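Local coordinates for cell wall binding protein cwp8 (Peptoclostridium difficile, PDB 5J6Q) that probably anchors itself in the clostridial cell wall, as part of the S-layer, through three CWB2 modules that follow further domains, at residues A[79-83]-A[84-88]; A[320-323]-A[324-328]; A[577-581]-A[582-586]. All coordinates share one frame; numbering follows the deposited sequence.

The three contacts come one after another along the chain, and each is local. Interaction 1 is the hairpin of strands 79-81 and 84-86, about 51 Å from the centre of the chain. Interactions 2 and 3 lie in the CWB2 region, with centres 25 Å apart; the centre of interaction 1 is 83 Å and 64 Å from theirs, respectively. Both are starts of helices that follow parallel strands: helix 322-327 after strand 313-318, and helix 581-590 after strand 572-575. Strand 572-575 pairs with strand 286-289, so the end of the CWB2 region returns to its beginning. Interaction 2 touches the middle module. The CWB2 modules thus pack together, well away from the hairpin.

Interaction 1 (A[79-83]-A[84-88]); sequences QVLGG and KVVDY
Gln79 holds its CG at an unusual chi1 of 95° and runs on extended, which carries its amide across to the backbone of Tyr88. With chi1 at 70°, the Tyr88 ring swings back over Val86 toward Leu81. Gln79 NE2 gives a hydrogen to Tyr88 O at 2.8 Å. The donor lies in the carbonyl plane, on a lone pair, and the acceptor lies in the plane of the amide. This helps to set the rotation of the Gln79 amide.

The apolar part of the contact is on the same face. Val86 CG2 is its middle. It touches Gln79 CG at 3.7 Å and Leu81 CD1 at 3.9 Å, and it sits above one face of the Tyr88 ring, offset toward the rim. Leu81 CD1 also reaches the ring obliquely, 3.7 Å from Tyr88 CE1. Val80 and Val85 form a non-hydrogen-bonded pair on the other face.

The backbone closes the pairing. Gln79 and Val86 bond in both directions; Val86 N to Gln79 O is the shorter, at 2.8 Å. Leu81 N gives a hydrogen to Lys84 O at 3.1 Å, and the return bond from Lys84 N to Leu81 O is weak, at 3.4 Å. Gly82 and Gly83 take the two central positions of the turn, both with positive phi. The outer edge of strand 84-86 is also used, since Val85 N bonds to Glu28 OE1. Beyond the strand, both carboxylate oxygens of Asp87 accept backbone hydrogens, from Lys31 and Ala32. Together these features make a beta hairpin with a two-residue loop, closed by a type I' turn with glycine at both central positions.

Interaction 2 (A[320-323]-A[324-328]); sequences DAIV and DGLAS
Ala321 and Asp324 meet at the start of a short helix, with Ala321 CB 3.6 Å from Asp324 OD2. Ala321 is the N-cap. The tight part of the contact is the backbone of this short helix. The amides of Gly325, Leu326 and Ala327 give i-to-i+4 hydrogen bonds to the carbonyls of Ala321, Ile322 and Val323. The shortest is Leu326 N to Ile322 O, at 2.8 Å. Leu326 stands in a rotamer that is rare in helices (chi1 72°). This lays its CG against the turn, 3.6 Å from both Ile322 O and Val323 O. Ala327 CB is closer still to Val323 O, at 3.3 Å.

The side chains of Ile322 and Leu326 meet more loosely, CG2 to CD2 at 4.4 Å. The solvent side is at Asp320, which is exposed and has a weak, long ion pair with Arg294.

Every other residue here is covered by the fold. Ile322, Val323 and Leu326 pack on helix 427-430, and Ile322 also touches Leu530. Leu326 O accepts a hydrogen bond from Ser434. Val323, Asp324 and Ala327 lie against helix 401-410, while Asp324 and Ser328 touch Val371 of strand 367-371.

Interaction 3 (A[577-581]-A[582-586]); sequences EGIAK and NAIEK. With SO4 (sulfate ion), chain F.
Ala580 is the N-cap of helix 581-590, and its extended backbone (psi 136°) turns its carbonyl oxygen back to the amides of Ala583 and Ile584. Both of these bonds are weak. The first firm bond of the helix runs from Glu585 N to Lys581 O, at 2.8 Å.

Glu585 lies close over that carbonyl, with its CG 3.1 Å from Lys581 O. Its carboxylate carbon passes obliquely beside the Lys581 chain, 3.8 Å from Lys581 CG. The two charges do not meet: Lys581 NZ stays 5.1 Å from Glu585 OE1. The Lys581 chain starts with CG opposite the backbone N (chi1 -177°) and bends at chi3 (60°). Its ammonium group gives a hydrogen bond to Asp197 O. Glu585 OE2 instead takes a hydrogen from Asn582 ND2 at 2.8 Å, almost along the C-O axis, which steadies the carboxylate beside the first turn.

On the buried side, Ile579 and Ile584 cross at about a right angle, with Ile579 CG2 3.7 Å from Ile584 CD1. Ile579 CG2 also reaches Ala583 CB. Ile584 continues this packing onto Leu572 and Gln574 of strand 572-575 and onto Val286 of strand 286-289. Ile579 O is bonded by Arg200 NH1.

A sulfate ion, probably from the crystallisation liquor, sits at the start of the helix. Lys581 N gives a hydrogen to sulfate O4 at 2.7 Å and a weak bond to O2 at 3.4 Å. Within 577-586 the sulfate is held by the backbone amide of Lys581, not by the lysine ammonium group. The positive end of the helix dipole probably adds to the hold. The chemistry implies that this helix start can accept an anion, but it does not by itself identify a natural ligand.

Interaction 1 (A[79-83]-A[84-88])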
ATOM      1  N   GLN A  79      28.643  25.738  26.958  1.00 66.18           N
ATOM      2  CA  GLN A  79      29.271  24.625  27.672  1.00 75.05           C
ATOM      3  C   GLN A  79      29.225  24.869  29.185  1.00 78.37           C
ATOM      4  O   GLN A  79      28.905  25.971  29.610  1.00 80.16           O
ATOM      5  CB  GLN A  79      30.728  24.430  27.212  1.00 75.33           C
ATOM      6  CG  GLN A  79      31.741  25.136  28.090  1.00 74.68           C
ATOM      7  CD  GLN A  79      33.136  24.790  27.621  1.00 75.46           C
ATOM      8  OE1 GLN A  79      33.557  23.637  27.698  1.00 76.72           O
ATOM      9  NE2 GLN A  79      33.844  25.766  27.078  1.00 70.37           N
ATOM     10  N   VAL A  80      29.535  23.850  29.984  1.00 84.84           N
ATOM     11  CA  VAL A  80      29.587  24.007  31.433  1.00 92.51           C
ATOM     12  C   VAL A  80      31.048  24.041  31.900  1.00 96.54           C
ATOM     13  O   VAL A  80      31.777  23.072  31.705  1.00 97.84           O
ATOM     14  CB  VAL A  80      28.851  22.853  32.156  1.00 95.07           C
ATOM     15  CG1 VAL A  80      28.871  23.086  33.667  1.00 96.73           C
ATOM     16  CG2 VAL A  80      27.416  22.734  31.655  1.00 93.53           C
ATOM     17  N   LEU A  81      31.468  25.160  32.493  1.00 98.90           N
ATOM     18  CA  LEU A  81      32.799  25.326  33.042  1.00105.90           C
ATOM     19  C   LEU A  81      32.627  25.614  34.519  1.00107.43           C
ATOM     20  O   LEU A  81      32.112  26.679  34.868  1.00104.85           O
ATOM     21  CB  LEU A  81      33.553  26.491  32.388  1.00110.86           C
ATOM     22  CG  LEU A  81      33.865  26.307  30.915  1.00117.34           C
ATOM     23  CD1 LEU A  81      34.568  27.542  30.407  1.00120.09           C
ATOM     24  CD2 LEU A  81      34.747  25.094  30.707  1.00120.00           C
ATOM     25  N   GLY A  82      33.020  24.673  35.390  1.00105.79           N
ATOM     26  CA  GLY A  82      32.884  24.902  36.819  1.00103.39           C
ATOM     27  C   GLY A  82      31.456  25.140  37.276  1.00 99.72           C
ATOM     28  O   GLY A  82      31.215  26.034  38.076  1.00 99.15           O
ATOM     29  N   GLY A  83      30.498  24.369  36.742  1.00 98.50           N
ATOM     30  CA  GLY A  83      29.110  24.480  37.176  1.00 96.07           C
ATOM     31  C   GLY A  83      28.257  25.576  36.561  1.00 94.03           C
ATOM     32  O   GLY A  83      27.048  25.590  36.796  1.00 92.62           O
ATOM     33  N   LYS A  84      28.860  26.495  35.781  1.00 90.19           N
ATOM     34  CA  LYS A  84      28.115  27.577  35.148  1.00 88.08           C
ATOM     35  C   LYS A  84      28.042  27.378  33.625  1.00 83.76           C
ATOM     36  O   LYS A  84      29.074  27.018  33.020  1.00 76.50           O
ATOM     37  CB  LYS A  84      28.804  28.917  35.428  1.00 87.83           C
ATOM     38  CG  LYS A  84      28.737  29.363  36.877  1.00 95.11           C
ATOM     39  CD  LYS A  84      29.416  30.717  37.021  1.00103.37           C
ATOM     40  CE  LYS A  84      28.981  31.438  38.270  1.00109.70           C
ATOM     41  NZ  LYS A  84      29.423  32.859  38.244  1.00113.55           N
ATOM     42  N   VAL A  85      26.845  27.598  32.994  1.00 77.54           N
ATOM     43  CA  VAL A  85      26.786  27.467  31.527  1.00 67.58           C
ATOM     44  C   VAL A  85      27.348  28.744  30.988  1.00 64.16           C
ATOM     45  O   VAL A  85      27.023  29.835  31.499  1.00 62.78           O
ATOM     46  CB  VAL A  85      25.367  27.208  30.982  1.00 65.74           C
ATOM     47  CG1 VAL A  85      24.396  26.361  31.791  1.00 61.95           C
ATOM     48  CG2 VAL A  85      24.842  28.026  29.771  1.00 58.21           C
ATOM     49  N   VAL A  86      28.221  28.631  29.979  1.00 60.90           N
ATOM     50  CA  VAL A  86      28.854  29.823  29.410  1.00 57.94           C
ATOM     51  C   VAL A  86      28.757  29.846  27.904  1.00 53.78           C
ATOM     52  O   VAL A  86      28.473  28.835  27.269  1.00 53.08           O
ATOM     53  CB  VAL A  86      30.362  29.823  29.807  1.00 61.97           C
ATOM     54  CG1 VAL A  86      30.535  29.972  31.326  1.00 61.57           C
ATOM     55  CG2 VAL A  86      31.006  28.527  29.311  1.00 58.16           C
ATOM     56  N   ASP A  87      29.027  30.996  27.339  1.00 52.90           N
ATOM     57  CA  ASP A  87      29.014  31.162  25.887  1.00 59.44           C
ATOM     58  C   ASP A  87      30.470  30.981  25.304  1.00 63.30           C
ATOM     59  O   ASP A  87      30.666  31.169  24.101  1.00 62.76           O
ATOM     60  CB  ASP A  87      28.592  32.595  25.578  1.00 53.77           C
ATOM     61  CG  ASP A  87      29.607  33.578  26.132  1.00 59.62           C
ATOM     62  OD1 ASP A  87      30.321  33.218  27.119  1.00 61.22           O
ATOM     63  OD2 ASP A  87      29.708  34.703  25.595  1.00 60.96           O
ATOM     64  N   TYR A  88      31.454  30.614  26.147  1.00 67.09           N
ATOM     65  CA  TYR A  88      32.817  30.645  25.628  1.00 72.70           C
ATOM     66  C   TYR A  88      33.625  29.418  25.793  1.00 73.31           C
ATOM     67  O   TYR A  88      33.313  28.512  26.582  1.00 72.25           O
ATOM     68  CB  TYR A  88      33.589  31.841  26.254  1.00 72.87           C
ATOM     69  CG  TYR A  88      33.909  31.690  27.728  1.00 74.96           C
ATOM     70  CD1 TYR A  88      35.127  31.166  28.148  1.00 77.19           C
ATOM     71  CD2 TYR A  88      32.997  32.073  28.698  1.00 76.81           C
ATOM     72  CE1 TYR A  88      35.422  31.023  29.499  1.00 84.56           C
ATOM     73  CE2 TYR A  88      33.280  31.930  30.052  1.00 76.74           C
ATOM     74  CZ  TYR A  88      34.492  31.405  30.450  1.00 86.09           C
ATOM     75  OH  TYR A  88      34.750  31.259  31.788  1.00 91.63           O
TER

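Interaction 2 (A[320-323]-A[324-328])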
ATOM      1  N   ASP A 320     -21.408 -23.623   0.701  1.00 58.78           N
ATOM      2  CA  ASP A 320     -20.590 -24.753   0.304  1.00 65.35           C
ATOM      3  C   ASP A 320     -21.119 -25.455  -0.983  1.00 64.00           C
ATOM      4  O   ASP A 320     -20.541 -26.456  -1.413  1.00 64.51           O
ATOM      5  CB  ASP A 320     -20.592 -25.803   1.441  1.00 68.07           C
ATOM      6  CG  ASP A 320     -20.184 -25.272   2.787  1.00 83.77           C
ATOM      7  OD1 ASP A 320     -19.195 -24.490   2.852  1.00 88.85           O
ATOM      8  OD2 ASP A 320     -20.844 -25.634   3.779  1.00 93.18           O
ATOM      9  N   ALA A 321     -22.182 -24.941  -1.561  1.00 59.07           N
ATOM     10  CA  ALA A 321     -22.859 -25.514  -2.733  1.00 56.02           C
ATOM     11  C   ALA A 321     -22.136 -25.200  -4.026  1.00 54.90           C
ATOM     12  O   ALA A 321     -22.594 -24.425  -4.885  1.00 51.68           O
ATOM     13  CB  ALA A 321     -24.289 -24.988  -2.794  1.00 55.60           C
ATOM     14  N   ILE A 322     -21.013 -25.857  -4.194  1.00 54.09           N
ATOM     15  CA  ILE A 322     -20.175 -25.623  -5.359  1.00 53.71           C
ATOM     16  C   ILE A 322     -20.896 -25.973  -6.632  1.00 55.82           C
ATOM     17  O   ILE A 322     -20.858 -25.167  -7.586  1.00 53.91           O
ATOM     18  CB  ILE A 322     -18.865 -26.426  -5.210  1.00 48.88           C
ATOM     19  CG1 ILE A 322     -18.206 -25.991  -3.928  1.00 50.79           C
ATOM     20  CG2 ILE A 322     -17.960 -26.219  -6.385  1.00 49.27           C
ATOM     21  CD1 ILE A 322     -17.926 -24.444  -3.942  1.00 51.21           C
ATOM     22  N   VAL A 323     -21.579 -27.144  -6.681  1.00 54.02           N
ATOM     23  CA  VAL A 323     -22.199 -27.447  -7.993  1.00 58.78           C
ATOM     24  C   VAL A 323     -23.363 -26.507  -8.352  1.00 58.08           C
ATOM     25  O   VAL A 323     -23.458 -26.095  -9.514  1.00 56.56           O
ATOM     26  CB  VAL A 323     -22.639 -28.931  -8.067  1.00 60.60           C
ATOM     27  CG1 VAL A 323     -23.590 -29.165  -9.233  1.00 58.54           C
ATOM     28  CG2 VAL A 323     -21.415 -29.835  -8.207  1.00 56.77           C
ATOM     29  N   ASP A 324     -24.228 -26.170  -7.395  1.00 57.32           N
ATOM     30  CA  ASP A 324     -25.342 -25.292  -7.708  1.00 59.92           C
ATOM     31  C   ASP A 324     -24.777 -23.952  -8.098  1.00 56.00           C
ATOM     32  O   ASP A 324     -25.280 -23.292  -9.016  1.00 53.77           O
ATOM     33  CB  ASP A 324     -26.261 -25.121  -6.483  1.00 62.58           C
ATOM     34  CG  ASP A 324     -26.715 -26.416  -5.840  1.00 69.42           C
ATOM     35  OD1 ASP A 324     -26.721 -27.449  -6.530  1.00 70.71           O
ATOM     36  OD2 ASP A 324     -27.070 -26.389  -4.626  1.00 72.92           O
ATOM     37  N   GLY A 325     -23.730 -23.526  -7.381  1.00 50.51           N
ATOM     38  CA  GLY A 325     -23.111 -22.261  -7.687  1.00 54.77           C
ATOM     39  C   GLY A 325     -22.462 -22.174  -9.059  1.00 60.13           C
ATOM     40  O   GLY A 325     -22.718 -21.229  -9.790  1.00 61.22           O
ATOM     41  N   LEU A 326     -21.607 -23.141  -9.432  1.00 62.80           N
ATOM     42  CA  LEU A 326     -20.915 -23.023 -10.727  1.00 59.15           C
ATOM     43  C   LEU A 326     -21.940 -23.099 -11.829  1.00 54.17           C
ATOM     44  O   LEU A 326     -21.843 -22.358 -12.811  1.00 47.11           O
ATOM     45  CB  LEU A 326     -19.792 -24.097 -10.873  1.00 59.03           C
ATOM     46  CG  LEU A 326     -20.228 -25.554 -11.082  1.00 63.01           C
ATOM     47  CD1 LEU A 326     -20.496 -25.817 -12.556  1.00 59.33           C
ATOM     48  CD2 LEU A 326     -19.090 -26.489 -10.658  1.00 64.86           C
ATOM     49  N   ALA A 327     -22.977 -24.005 -11.651  1.00 55.33           N
ATOM     50  CA  ALA A 327     -24.086 -24.092 -12.638  1.00 54.62           C
ATOM     51  C   ALA A 327     -24.882 -22.759 -12.654  1.00 54.49           C
ATOM     52  O   ALA A 327     -25.483 -22.417 -13.677  1.00 55.23           O
ATOM     53  CB  ALA A 327     -25.012 -25.245 -12.268  1.00 54.09           C
ATOM     54  N   SER A 328     -24.875 -21.975 -11.536  1.00 52.41           N
ATOM     55  CA  SER A 328     -25.620 -20.702 -11.533  1.00 52.19           C
ATOM     56  C   SER A 328     -24.990 -19.539 -12.303  1.00 51.45           C
ATOM     57  O   SER A 328     -25.589 -18.447 -12.299  1.00 49.44           O
ATOM     58  CB  SER A 328     -25.832 -20.242 -10.107  1.00 49.43           C
ATOM     59  OG  SER A 328     -26.621 -21.218  -9.450  1.00 53.37           O
TER

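Interaction 3 (A[577-581]-A[582-586])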
ATOM      1  N   GLU A 577      -8.106 -14.731  -1.377  1.00 35.63           N
ATOM      2  CA  GLU A 577      -6.787 -14.649  -0.735  1.00 41.16           C
ATOM      3  C   GLU A 577      -6.141 -16.023  -0.666  1.00 42.02           C
ATOM      4  O   GLU A 577      -6.809 -17.008  -0.966  1.00 46.01           O
ATOM      5  CB  GLU A 577      -6.964 -14.112   0.745  1.00 41.02           C
ATOM      6  CG  GLU A 577      -7.303 -12.655   0.782  1.00 46.82           C
ATOM      7  CD  GLU A 577      -6.212 -11.735   0.261  1.00 52.40           C
ATOM      8  OE1 GLU A 577      -6.577 -10.627  -0.199  1.00 53.49           O
ATOM      9  OE2 GLU A 577      -5.019 -12.100   0.313  1.00 60.48           O
ATOM     10  N   GLY A 578      -4.860 -16.144  -0.308  1.00 41.77           N
ATOM     11  CA  GLY A 578      -4.281 -17.508  -0.269  1.00 41.63           C
ATOM     12  C   GLY A 578      -3.713 -17.996  -1.603  1.00 40.29           C
ATOM     13  O   GLY A 578      -3.473 -19.177  -1.808  1.00 38.54           O
ATOM     14  N   ILE A 579      -3.535 -17.093  -2.584  1.00 38.33           N
ATOM     15  CA  ILE A 579      -2.943 -17.531  -3.828  1.00 27.22           C
ATOM     16  C   ILE A 579      -1.515 -17.139  -3.728  1.00 27.25           C
ATOM     17  O   ILE A 579      -1.215 -15.995  -3.416  1.00 30.90           O
ATOM     18  CB  ILE A 579      -3.694 -16.915  -5.079  1.00 33.20           C
ATOM     19  CG1 ILE A 579      -5.133 -17.618  -5.311  1.00 31.38           C
ATOM     20  CG2 ILE A 579      -2.787 -17.153  -6.272  1.00 32.61           C
ATOM     21  CD1 ILE A 579      -6.137 -16.743  -6.083  1.00 35.33           C
ATOM     22  N   ALA A 580      -0.592 -18.080  -3.987  1.00 33.24           N
ATOM     23  CA  ALA A 580       0.870 -17.818  -3.887  1.00 30.41           C
ATOM     24  C   ALA A 580       1.263 -16.617  -4.815  1.00 35.05           C
ATOM     25  O   ALA A 580       0.842 -16.616  -5.986  1.00 30.50           O
ATOM     26  CB  ALA A 580       1.592 -19.061  -4.381  1.00 30.17           C
ATOM     27  N   LYS A 581       2.089 -15.701  -4.331  1.00 34.72           N
ATOM     28  CA  LYS A 581       2.581 -14.552  -5.100  1.00 38.03           C
ATOM     29  C   LYS A 581       3.327 -15.065  -6.338  1.00 35.59           C
ATOM     30  O   LYS A 581       3.314 -14.455  -7.462  1.00 31.90           O
ATOM     31  CB  LYS A 581       3.580 -13.678  -4.238  1.00 33.24           C
ATOM     32  CG  LYS A 581       4.057 -12.417  -5.033  1.00 37.27           C
ATOM     33  CD  LYS A 581       4.686 -11.341  -4.119  1.00 46.14           C
ATOM     34  CE  LYS A 581       5.890 -11.855  -3.371  1.00 55.10           C
ATOM     35  NZ  LYS A 581       6.496 -10.749  -2.568  1.00 72.15           N
ATOM     36  N   ASN A 582       4.012 -16.156  -6.150  1.00 36.10           N
ATOM     37  CA  ASN A 582       4.725 -16.727  -7.322  1.00 45.87           C
ATOM     38  C   ASN A 582       3.788 -17.101  -8.574  1.00 45.46           C
ATOM     39  O   ASN A 582       4.217 -16.917  -9.724  1.00 44.19           O
ATOM     40  CB  ASN A 582       5.465 -17.940  -6.913  1.00 47.06           C
ATOM     41  CG  ASN A 582       6.799 -17.600  -6.245  1.00 63.57           C
ATOM     42  OD1 ASN A 582       7.466 -18.542  -5.780  1.00 71.94           O
ATOM     43  ND2 ASN A 582       7.256 -16.314  -6.131  1.00 65.93           N
ATOM     44  N   ALA A 583       2.559 -17.598  -8.342  1.00 41.60           N
ATOM     45  CA  ALA A 583       1.663 -17.946  -9.450  1.00 40.62           C
ATOM     46  C   ALA A 583       1.232 -16.683 -10.118  1.00 38.19           C
ATOM     47  O   ALA A 583       1.128 -16.689 -11.323  1.00 35.21           O
ATOM     48  CB  ALA A 583       0.404 -18.690  -8.966  1.00 41.35           C
ATOM     49  N   ILE A 584       0.945 -15.629  -9.337  1.00 34.59           N
ATOM     50  CA  ILE A 584       0.610 -14.326  -9.913  1.00 34.24           C
ATOM     51  C   ILE A 584       1.817 -13.813 -10.697  1.00 37.60           C
ATOM     52  O   ILE A 584       1.647 -13.161 -11.777  1.00 37.48           O
ATOM     53  CB  ILE A 584       0.272 -13.238  -8.819  1.00 33.73           C
ATOM     54  CG1 ILE A 584      -0.942 -13.662  -7.927  1.00 38.06           C
ATOM     55  CG2 ILE A 584      -0.017 -11.833  -9.450  1.00 29.48           C
ATOM     56  CD1 ILE A 584      -2.126 -14.406  -8.583  1.00 40.31           C
ATOM     57  N   GLU A 585       3.043 -14.067 -10.183  1.00 37.13           N
ATOM     58  CA  GLU A 585       4.199 -13.515 -10.879  1.00 41.52           C
ATOM     59  C   GLU A 585       4.346 -14.322 -12.169  1.00 38.02           C
ATOM     60  O   GLU A 585       4.505 -13.694 -13.233  1.00 34.12           O
ATOM     61  CB  GLU A 585       5.497 -13.565 -10.017  1.00 38.95           C
ATOM     62  CG  GLU A 585       5.395 -12.601  -8.838  1.00 42.73           C
ATOM     63  CD  GLU A 585       6.578 -12.713  -7.891  1.00 55.27           C
ATOM     64  OE1 GLU A 585       7.136 -11.665  -7.578  1.00 63.08           O
ATOM     65  OE2 GLU A 585       6.921 -13.852  -7.446  1.00 60.09           O
ATOM     66  N   LYS A 586       4.211 -15.641 -12.067  1.00 27.53           N
ATOM     67  CA  LYS A 586       4.324 -16.560 -13.215  1.00 31.01           C
ATOM     68  C   LYS A 586       3.346 -16.104 -14.282  1.00 37.51           C
ATOM     69  O   LYS A 586       3.734 -16.002 -15.440  1.00 42.74           O
ATOM     70  CB  LYS A 586       3.983 -18.040 -12.809  1.00 33.53           C
ATOM     71  CG  LYS A 586       4.544 -19.172 -13.772  1.00 39.47           C
ATOM     72  CD  LYS A 586       5.889 -18.712 -14.528  1.00 39.37           C
ATOM     73  CE  LYS A 586       7.178 -19.256 -13.878  1.00 48.42           C
ATOM     74  NZ  LYS A 586       8.361 -18.551 -14.470  1.00 52.08           N
TER
HETATM   75  S   SO4 F 705       2.917 -15.829  -0.873  1.00102.56           S
HETATM   76  O1  SO4 F 705       4.142 -15.050  -0.567  1.00102.81           O
HETATM   77  O2  SO4 F 705       3.244 -17.123  -1.458  1.00 98.94           O
HETATM   78  O3  SO4 F 705       2.158 -16.080   0.355  1.00105.64           O
HETATM   79  O4  SO4 F 705       2.116 -15.030  -1.759  1.00102.70           O